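Local atomic coordinates of coenzyme F420-dependent N(5),N(10)-methenyltetrahydromethanopterin reductase-related protein (Desulfurobacterium thermolithotrophum DSM 11699, PDB entry 6HUZ), a protein that binds the iron-guanylylpyridinol cofactor and, as a bacterial paralog of [Fe]-hydrogenase, uses tetrahydrofolate derivatives as substrates. Residues A[89-94]-A[116-121]; A[142-147]-A[160-165]. All blocks are in the same frame, centred on the assembly; numbering follows the deposited sequence.

Both contacts belong to the Rossmann-like N-terminal domain, with centres about 14 Å apart, and they follow one another along the chain. Contact 1 joins the loops that leave strands 84-87 and 112-115, the fourth and fifth strands of the six-stranded parallel sheet in strand order 3-2-1-4-5-6. Contact 2 runs off the sixth strand, 141-144, into the loop after it and joins both to strand 158-163, which is roughly antiparallel at 153°. The two meet where Cys-117 CB lies 3.2 Å from His-146 NE2, and Ile-121, at the start of helix 121-127, packs on Phe-142 and Thr-144. Both touch the iron-guanylylpyridinol cofactor, so consecutive strand ends together form part of its pocket.

Contact 1: residues A[89-94]-A[116-121]; sequences TPFRGG and TCTMSI. With FE9 (iron-guanylyl pyridinol cofactor), chain B.
One face of the Phe-91 ring is taken by the methyl of Thr-118: CG2 stands 3.4 Å from the ring centroid and 2° off the normal, a centred CH-pi contact. The sulfur of Cys-117 and cofactor atom C3 approach the same ring obliquely, with Cys-117 SG 3.8 Å from Phe-91 CZ. Thr-118 has OG1 between its backbone N and carbonyl carbon (chi1 57°), from where the hydroxyl donates to Thr-89 O at 2.8 Å, tilted 28° from the carbonyl plane. Thr-118 CG2 also rests 3.5 Å from cofactor C5, on the pyridinol ring. Two waters lie between the loops, one bridging Pro-90 O and Thr-118 O, the other Phe-91 O and Thr-118 O. An alanine in place of Phe-91 would probably leave Thr-118 CG2 facing a gap and deprive methenyltetrahydrofolate and Met-234 of the second subunit of the ring they pack on. Cys-117 SG ligates cofactor FE at 2.5 Å. The backbone N of Cys-117 donates to cofactor O18 at 3.2 Å. The metal ligand thus emerges from a loop tied by Thr-118 to the neighbouring one, whose phenyl ring touches both cofactor and substrate, consistent with an [Fe]-hydrogenase-type active site.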
loop_
_atom_site.group_PDB
_atom_site.type_symbol
_atom_site.label_atom_id
_atom_site.label_comp_id
_atom_site.label_asym_id
_atom_site.label_seq_id
_atom_site.Cartn_x
_atom_site.Cartn_y
_atom_site.Cartn_z
ATOM N N THR A 89 5.783 -21.480 17.592
ATOM C CA THR A 89 4.744 -22.481 17.341
ATOM C C THR A 89 4.181 -22.456 15.908
ATOM O O THR A 89 4.379 -21.503 15.168
ATOM C CB THR A 89 3.701 -22.282 18.439
ATOM O OG1 THR A 89 3.343 -20.906 18.483
ATOM C CG2 THR A 89 4.255 -22.649 19.821
ATOM N N PRO A 90 3.482 -23.522 15.494
ATOM C CA PRO A 90 2.994 -23.576 14.102
ATOM C C PRO A 90 2.140 -22.442 13.525
ATOM O O PRO A 90 1.382 -21.772 14.209
ATOM C CB PRO A 90 2.178 -24.875 14.061
ATOM C CG PRO A 90 2.732 -25.721 15.131
ATOM C CD PRO A 90 3.161 -24.756 16.228
ATOM N N PHE A 91 2.236 -22.288 12.205
ATOM C CA PHE A 91 1.402 -21.325 11.468
ATOM C C PHE A 91 -0.028 -21.909 11.578
ATOM O O PHE A 91 -1.007 -21.162 11.676
ATOM C CB PHE A 91 1.791 -21.270 9.990
ATOM C CG PHE A 91 2.893 -20.294 9.666
ATOM C CD1 PHE A 91 2.663 -18.930 9.713
ATOM C CD2 PHE A 91 4.158 -20.742 9.309
ATOM C CE1 PHE A 91 3.669 -18.026 9.368
ATOM C CE2 PHE A 91 5.167 -19.837 8.987
ATOM C CZ PHE A 91 4.920 -18.487 9.033
ATOM N N ARG A 92 -0.103 -23.265 11.545
ATOM C CA ARG A 92 -1.303 -24.113 11.660
ATOM C C ARG A 92 -2.320 -23.538 12.613
ATOM O O ARG A 92 -1.965 -23.079 13.697
ATOM C CB ARG A 92 -0.917 -25.491 12.236
ATOM C CG ARG A 92 -1.521 -26.670 11.500
ATOM C CD ARG A 92 -1.442 -27.914 12.364
ATOM N NE ARG A 92 -0.054 -28.308 12.624
ATOM C CZ ARG A 92 0.393 -28.836 13.763
ATOM N NH1 ARG A 92 1.671 -29.162 13.892
ATOM N NH2 ARG A 92 -0.434 -29.040 14.783
ATOM N N GLY A 93 -3.578 -23.612 12.228
ATOM C CA GLY A 93 -4.672 -23.095 13.031
ATOM C C GLY A 93 -4.793 -23.646 14.439
ATOM O O GLY A 93 -4.638 -24.851 14.671
ATOM N N GLY A 94 -5.071 -22.730 15.369
ATOM C CA GLY A 94 -5.290 -23.011 16.784
ATOM C C GLY A 94 -4.193 -23.602 17.644
ATOM O O GLY A 94 -4.393 -23.693 18.851
ATOM N N THR A 116 6.164 -15.110 17.734
ATOM C CA THR A 116 7.210 -14.998 16.714
ATOM C C THR A 116 6.461 -14.669 15.369
ATOM O O THR A 116 5.347 -14.168 15.418
ATOM C CB THR A 116 8.074 -16.262 16.693
ATOM O OG1 THR A 116 7.257 -17.379 16.329
ATOM C CG2 THR A 116 8.761 -16.502 18.028
ATOM N N CYS A 117 7.037 -14.967 14.208
ATOM C CA CYS A 117 6.406 -14.667 12.917
ATOM C C CYS A 117 5.079 -15.371 12.671
ATOM O O CYS A 117 4.369 -14.947 11.781
ATOM C CB CYS A 117 7.370 -14.977 11.775
ATOM S SG CYS A 117 7.408 -16.742 11.313
ATOM N N THR A 118 4.758 -16.459 13.386
ATOM C CA THR A 118 3.513 -17.190 13.133
ATOM C C THR A 118 2.239 -16.686 13.819
ATOM O O THR A 118 1.182 -17.297 13.626
ATOM C CB THR A 118 3.728 -18.663 13.544
ATOM O OG1 THR A 118 4.133 -18.691 14.920
ATOM C CG2 THR A 118 4.778 -19.356 12.664
ATOM N N MET A 119 2.303 -15.633 14.629
ATOM C CA MET A 119 1.095 -15.165 15.302
ATOM C C MET A 119 1.224 -13.726 15.695
ATOM O O MET A 119 2.215 -13.381 16.332
ATOM C CB MET A 119 0.864 -16.013 16.572
ATOM C CG MET A 119 -0.310 -15.551 17.435
ATOM S SD MET A 119 -1.825 -15.328 16.471
ATOM C CE MET A 119 -2.309 -17.030 16.282
ATOM N N SER A 120 0.237 -12.868 15.328
ATOM C CA SER A 120 0.299 -11.473 15.742
ATOM C C SER A 120 0.089 -11.428 17.261
ATOM O O SER A 120 -0.802 -12.119 17.780
ATOM C CB SER A 120 -0.797 -10.663 15.065
ATOM O OG SER A 120 -1.074 -9.502 15.825
ATOM N N ILE A 121 0.900 -10.633 17.977
ATOM C CA ILE A 121 0.756 -10.538 19.427
ATOM C C ILE A 121 -0.588 -9.915 19.795
ATOM O O ILE A 121 -1.148 -10.260 20.857
ATOM C CB ILE A 121 1.946 -9.792 20.113
ATOM C CG1 ILE A 121 1.910 -10.012 21.649
ATOM C CG2 ILE A 121 1.943 -8.276 19.810
ATOM C CD1 ILE A 121 1.965 -11.528 22.216
HETATM O O2 FE9 B . 9.377 -20.064 9.190
HETATM FE FE FE9 B . 9.768 -17.494 11.099
HETATM C C1F FE9 B . 11.454 -18.192 11.251
HETATM O O1F FE9 B . 12.498 -18.620 11.349
HETATM C C2F FE9 B . 10.513 -15.818 11.025
HETATM O O2F FE9 B . 10.983 -14.791 11.015
HETATM C C8 FE9 B . 9.447 -17.372 12.973
HETATM O O18 FE9 B . 9.850 -16.444 13.651
HETATM C C7 FE9 B . 8.641 -18.481 13.629
HETATM C C6 FE9 B . 8.514 -19.561 12.593
HETATM N N1 FE9 B . 9.011 -19.285 11.309
HETATM C C5 FE9 B . 7.912 -20.858 12.942
HETATM C C5M FE9 B . 7.362 -21.076 14.322
HETATM C C4 FE9 B . 7.825 -21.890 11.895
HETATM C C3 FE9 B . 8.346 -21.588 10.533
HETATM C C3M FE9 B . 8.311 -22.601 9.417
HETATM C C2 FE9 B . 8.962 -20.232 10.283
HETATM O O3P FE9 B . 7.190 -23.049 12.221
HETATM P P1 FE9 B . 7.960 -24.426 12.569
HETATM O O1P FE9 B . 9.311 -24.374 12.035
HETATM O O2P FE9 B . 7.185 -25.603 11.774
HETATM O "O5'" FE9 B . 7.924 -24.559 14.156
HETATM C "C5'" FE9 B . 6.738 -24.862 14.873
HETATM C "C4'" FE9 B . 7.146 -25.816 15.990
HETATM O "O4'" FE9 B . 6.043 -26.028 16.863
HETATM C "C1'" FE9 B . 6.124 -27.362 17.346
HETATM C "C2'" FE9 B . 6.568 -28.152 16.134
HETATM O "O2'" FE9 B . 7.137 -29.432 16.443
HETATM C "C3'" FE9 B . 7.559 -27.196 15.480
HETATM O "O3'" FE9 B . 8.911 -27.454 15.860
HETATM N N9A FE9 B . 4.836 -27.750 17.951
HETATM C C4A FE9 B . 4.593 -27.561 19.227
HETATM N N3A FE9 B . 5.349 -27.105 20.252
HETATM C C2A FE9 B . 4.821 -27.090 21.493
HETATM N N2A FE9 B . 5.595 -26.589 22.481
HETATM N N1A FE9 B . 3.579 -27.523 21.783
HETATM C C6A FE9 B . 2.765 -28.051 20.852
HETATM O O6A FE9 B . 1.615 -28.430 21.132
HETATM C C5A FE9 B . 3.240 -28.081 19.468
HETATM N N7A FE9 B . 2.760 -28.485 18.282
HETATM C C8A FE9 B . 3.741 -28.276 17.367
HETATM O O HOH W 1 0.369 -19.449 14.986
HETATM O O HOH W 2 -1.020 -18.067 12.150
HETATM O O HOH W 3 9.261 -17.482 8.909
#

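Contact 2: residues A[142-147]-A[160-165]; sequences FSTMHP and LIATNE. With FE9 (iron-guanylyl pyridinol cofactor), chain B.
Thr-144 lays its methyl against Ala-162, CG2 to CB 3.8 Å, while its hydroxyl enters the space between the two strands. There Thr-144 OG1 donates to Leu-160 O at 2.8 Å and accepts a weak bond from Ala-162 N. Leu-160 O is gripped twice: the hydroxyl comes from above the carbonyl plane, 38° out of it, whereas His-146 N donates within the plane at 3.0 Å. The return bond, Leu-160 N to His-146 O at 2.8 Å, completes a single antiparallel hydrogen-bonded pair. Ser-143, with OG anti to the backbone N (chi1 -176°), donates in plane onto a lone pair of Ala-162 O at 2.8 Å. Met-145 and Ile-161 lie side by side, SD to CG1 4.0 Å. The pairing with Leu-160 sets His-146 in the cofactor pocket, His-146 CE1 being 3.4 Å from cofactor O2F, and near the bound methenyltetrahydrofolate as well; its NE2 is hydrogen-bonded to Asp-204. Ile-121 of helix 121-127 packs on Thr-144 and Ala-162, Leu-180 of helix 174-186 touches Ser-143, Met-145 and Ile-161, and strands 112-115 and 190-195 bond to strands 141-144 and 158-163 respectively.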
loop_
_atom_site.group_PDB
_atom_site.type_symbol
_atom_site.label_atom_id
_atom_site.label_comp_id
_atom_site.label_asym_id
_atom_site.label_seq_id
_atom_site.Cartn_x
_atom_site.Cartn_y
_atom_site.Cartn_z
ATOM N N PHE A 142 2.470 -9.160 27.232
ATOM C CA PHE A 142 2.415 -9.669 25.854
ATOM C C PHE A 142 3.303 -8.862 24.963
ATOM O O PHE A 142 3.156 -7.653 24.900
ATOM C CB PHE A 142 0.982 -9.611 25.316
ATOM C CG PHE A 142 0.123 -10.600 26.049
ATOM C CD1 PHE A 142 -0.490 -10.259 27.240
ATOM C CD2 PHE A 142 -0.022 -11.897 25.581
ATOM C CE1 PHE A 142 -1.274 -11.172 27.915
ATOM C CE2 PHE A 142 -0.793 -12.807 26.268
ATOM C CZ PHE A 142 -1.410 -12.442 27.433
ATOM N N SER A 143 4.228 -9.515 24.270
ATOM C CA SER A 143 5.151 -8.828 23.368
ATOM C C SER A 143 5.650 -9.835 22.342
ATOM O O SER A 143 4.946 -10.808 22.073
ATOM C CB SER A 143 6.308 -8.228 24.156
ATOM O OG SER A 143 7.184 -7.466 23.344
ATOM N N THR A 144 6.831 -9.611 21.749
ATOM C CA THR A 144 7.351 -10.505 20.716
ATOM C C THR A 144 8.853 -10.646 20.775
ATOM O O THR A 144 9.557 -9.794 21.306
ATOM C CB THR A 144 7.060 -9.943 19.232
ATOM O OG1 THR A 144 7.781 -8.720 18.965
ATOM C CG2 THR A 144 5.578 -9.693 18.929
ATOM N N MET A 145 9.346 -11.738 20.185
ATOM C CA MET A 145 10.769 -11.988 20.041
ATOM C C MET A 145 10.816 -12.464 18.598
ATOM O O MET A 145 11.188 -13.593 18.315
ATOM C CB MET A 145 11.304 -13.015 21.057
ATOM C CG MET A 145 11.608 -12.384 22.437
ATOM S SD MET A 145 12.917 -11.128 22.504
ATOM C CE MET A 145 14.331 -12.089 22.307
ATOM N N HIS A 146 10.394 -11.566 17.677
ATOM C CA HIS A 146 10.327 -11.860 16.258
ATOM C C HIS A 146 11.747 -11.800 15.673
ATOM O O HIS A 146 12.358 -10.733 15.648
ATOM C CB HIS A 146 9.377 -10.890 15.552
ATOM C CG HIS A 146 8.982 -11.348 14.190
ATOM N ND1 HIS A 146 9.915 -11.856 13.305
ATOM C CD2 HIS A 146 7.767 -11.336 13.592
ATOM C CE1 HIS A 146 9.246 -12.122 12.195
ATOM N NE2 HIS A 146 7.950 -11.844 12.330
ATOM N N PRO A 147 12.271 -12.964 15.218
ATOM C CA PRO A 147 13.630 -12.989 14.653
ATOM C C PRO A 147 13.796 -12.247 13.333
ATOM O O PRO A 147 14.924 -11.857 13.030
ATOM C CB PRO A 147 13.933 -14.479 14.501
ATOM C CG PRO A 147 12.623 -15.152 14.444
ATOM C CD PRO A 147 11.629 -14.301 15.178
ATOM N N LEU A 160 12.742 -8.240 16.757
ATOM C CA LEU A 160 11.747 -7.193 16.716
ATOM C C LEU A 160 10.922 -7.455 17.962
ATOM O O LEU A 160 10.395 -8.565 18.120
ATOM C CB LEU A 160 10.884 -7.272 15.452
ATOM C CG LEU A 160 11.633 -7.221 14.133
ATOM C CD1 LEU A 160 10.639 -7.032 12.962
ATOM C CD2 LEU A 160 12.647 -6.115 14.120
ATOM N N ILE A 161 10.839 -6.445 18.849
ATOM C CA ILE A 161 10.149 -6.494 20.143
ATOM C C ILE A 161 9.000 -5.517 20.177
ATOM O O ILE A 161 9.177 -4.292 20.050
ATOM C CB ILE A 161 11.162 -6.253 21.318
ATOM C CG1 ILE A 161 12.247 -7.339 21.329
ATOM C CG2 ILE A 161 10.460 -6.204 22.693
ATOM C CD1 ILE A 161 13.508 -6.901 22.083
ATOM N N ALA A 162 7.805 -6.055 20.344
ATOM C CA ALA A 162 6.588 -5.230 20.334
ATOM C C ALA A 162 6.450 -4.324 21.548
ATOM O O ALA A 162 6.606 -4.779 22.665
ATOM C CB ALA A 162 5.357 -6.132 20.235
ATOM N N THR A 163 6.123 -3.048 21.322
ATOM C CA THR A 163 5.920 -2.078 22.391
ATOM C C THR A 163 4.430 -1.669 22.409
ATOM O O THR A 163 3.653 -2.109 21.565
ATOM C CB THR A 163 6.780 -0.824 22.162
ATOM O OG1 THR A 163 6.228 -0.083 21.076
ATOM C CG2 THR A 163 8.248 -1.155 21.906
ATOM N N ASN A 164 4.053 -0.806 23.375
ATOM C CA ASN A 164 2.683 -0.312 23.513
ATOM C C ASN A 164 2.409 0.875 22.583
ATOM O O ASN A 164 1.300 1.406 22.590
ATOM C CB ASN A 164 2.427 0.136 24.954
ATOM C CG ASN A 164 2.602 -0.972 25.970
ATOM O OD1 ASN A 164 1.993 -2.039 25.858
ATOM N ND2 ASN A 164 3.439 -0.754 26.989
ATOM N N GLU A 165 3.403 1.314 21.803
ATOM C CA GLU A 165 3.204 2.445 20.924
ATOM C C GLU A 165 2.085 2.192 19.907
ATOM O O GLU A 165 1.989 1.098 19.339
ATOM C CB GLU A 165 4.527 2.839 20.250
ATOM C CG GLU A 165 4.418 4.123 19.442
ATOM C CD GLU A 165 5.770 4.704 19.084
ATOM O OE1 GLU A 165 6.676 3.922 18.711
ATOM O OE2 GLU A 165 5.920 5.944 19.177
HETATM O O2 FE9 B . 9.377 -20.064 9.190
HETATM FE FE FE9 B . 9.768 -17.494 11.099
HETATM C C1F FE9 B . 11.454 -18.192 11.251
HETATM O O1F FE9 B . 12.498 -18.620 11.349
HETATM C C2F FE9 B . 10.513 -15.818 11.025
HETATM O O2F FE9 B . 10.983 -14.791 11.015
HETATM C C8 FE9 B . 9.447 -17.372 12.973
HETATM O O18 FE9 B . 9.850 -16.444 13.651
HETATM C C7 FE9 B . 8.641 -18.481 13.629
HETATM C C6 FE9 B . 8.514 -19.561 12.593
HETATM N N1 FE9 B . 9.011 -19.285 11.309
HETATM C C5 FE9 B . 7.912 -20.858 12.942
HETATM C C5M FE9 B . 7.362 -21.076 14.322
HETATM C C4 FE9 B . 7.825 -21.890 11.895
HETATM C C3 FE9 B . 8.346 -21.588 10.533
HETATM C C3M FE9 B . 8.311 -22.601 9.417
HETATM C C2 FE9 B . 8.962 -20.232 10.283
HETATM O O3P FE9 B . 7.190 -23.049 12.221
HETATM P P1 FE9 B . 7.960 -24.426 12.569
HETATM O O1P FE9 B . 9.311 -24.374 12.035
HETATM O O2P FE9 B . 7.185 -25.603 11.774
HETATM O "O5'" FE9 B . 7.924 -24.559 14.156
HETATM C "C5'" FE9 B . 6.738 -24.862 14.873
HETATM C "C4'" FE9 B . 7.146 -25.816 15.990
HETATM O "O4'" FE9 B . 6.043 -26.028 16.863
HETATM C "C1'" FE9 B . 6.124 -27.362 17.346
HETATM C "C2'" FE9 B . 6.568 -28.152 16.134
HETATM O "O2'" FE9 B . 7.137 -29.432 16.443
HETATM C "C3'" FE9 B . 7.559 -27.196 15.480
HETATM O "O3'" FE9 B . 8.911 -27.454 15.860
HETATM N N9A FE9 B . 4.836 -27.750 17.951
HETATM C C4A FE9 B . 4.593 -27.561 19.227
HETATM N N3A FE9 B . 5.349 -27.105 20.252
HETATM C C2A FE9 B . 4.821 -27.090 21.493
HETATM N N2A FE9 B . 5.595 -26.589 22.481
HETATM N N1A FE9 B . 3.579 -27.523 21.783
HETATM C C6A FE9 B . 2.765 -28.051 20.852
HETATM O O6A FE9 B . 1.615 -28.430 21.132
HETATM C C5A FE9 B . 3.240 -28.081 19.468
HETATM N N7A FE9 B . 2.760 -28.485 18.282
HETATM C C8A FE9 B . 3.741 -28.276 17.367
HETATM O O HOH W 3 9.261 -17.482 8.909
#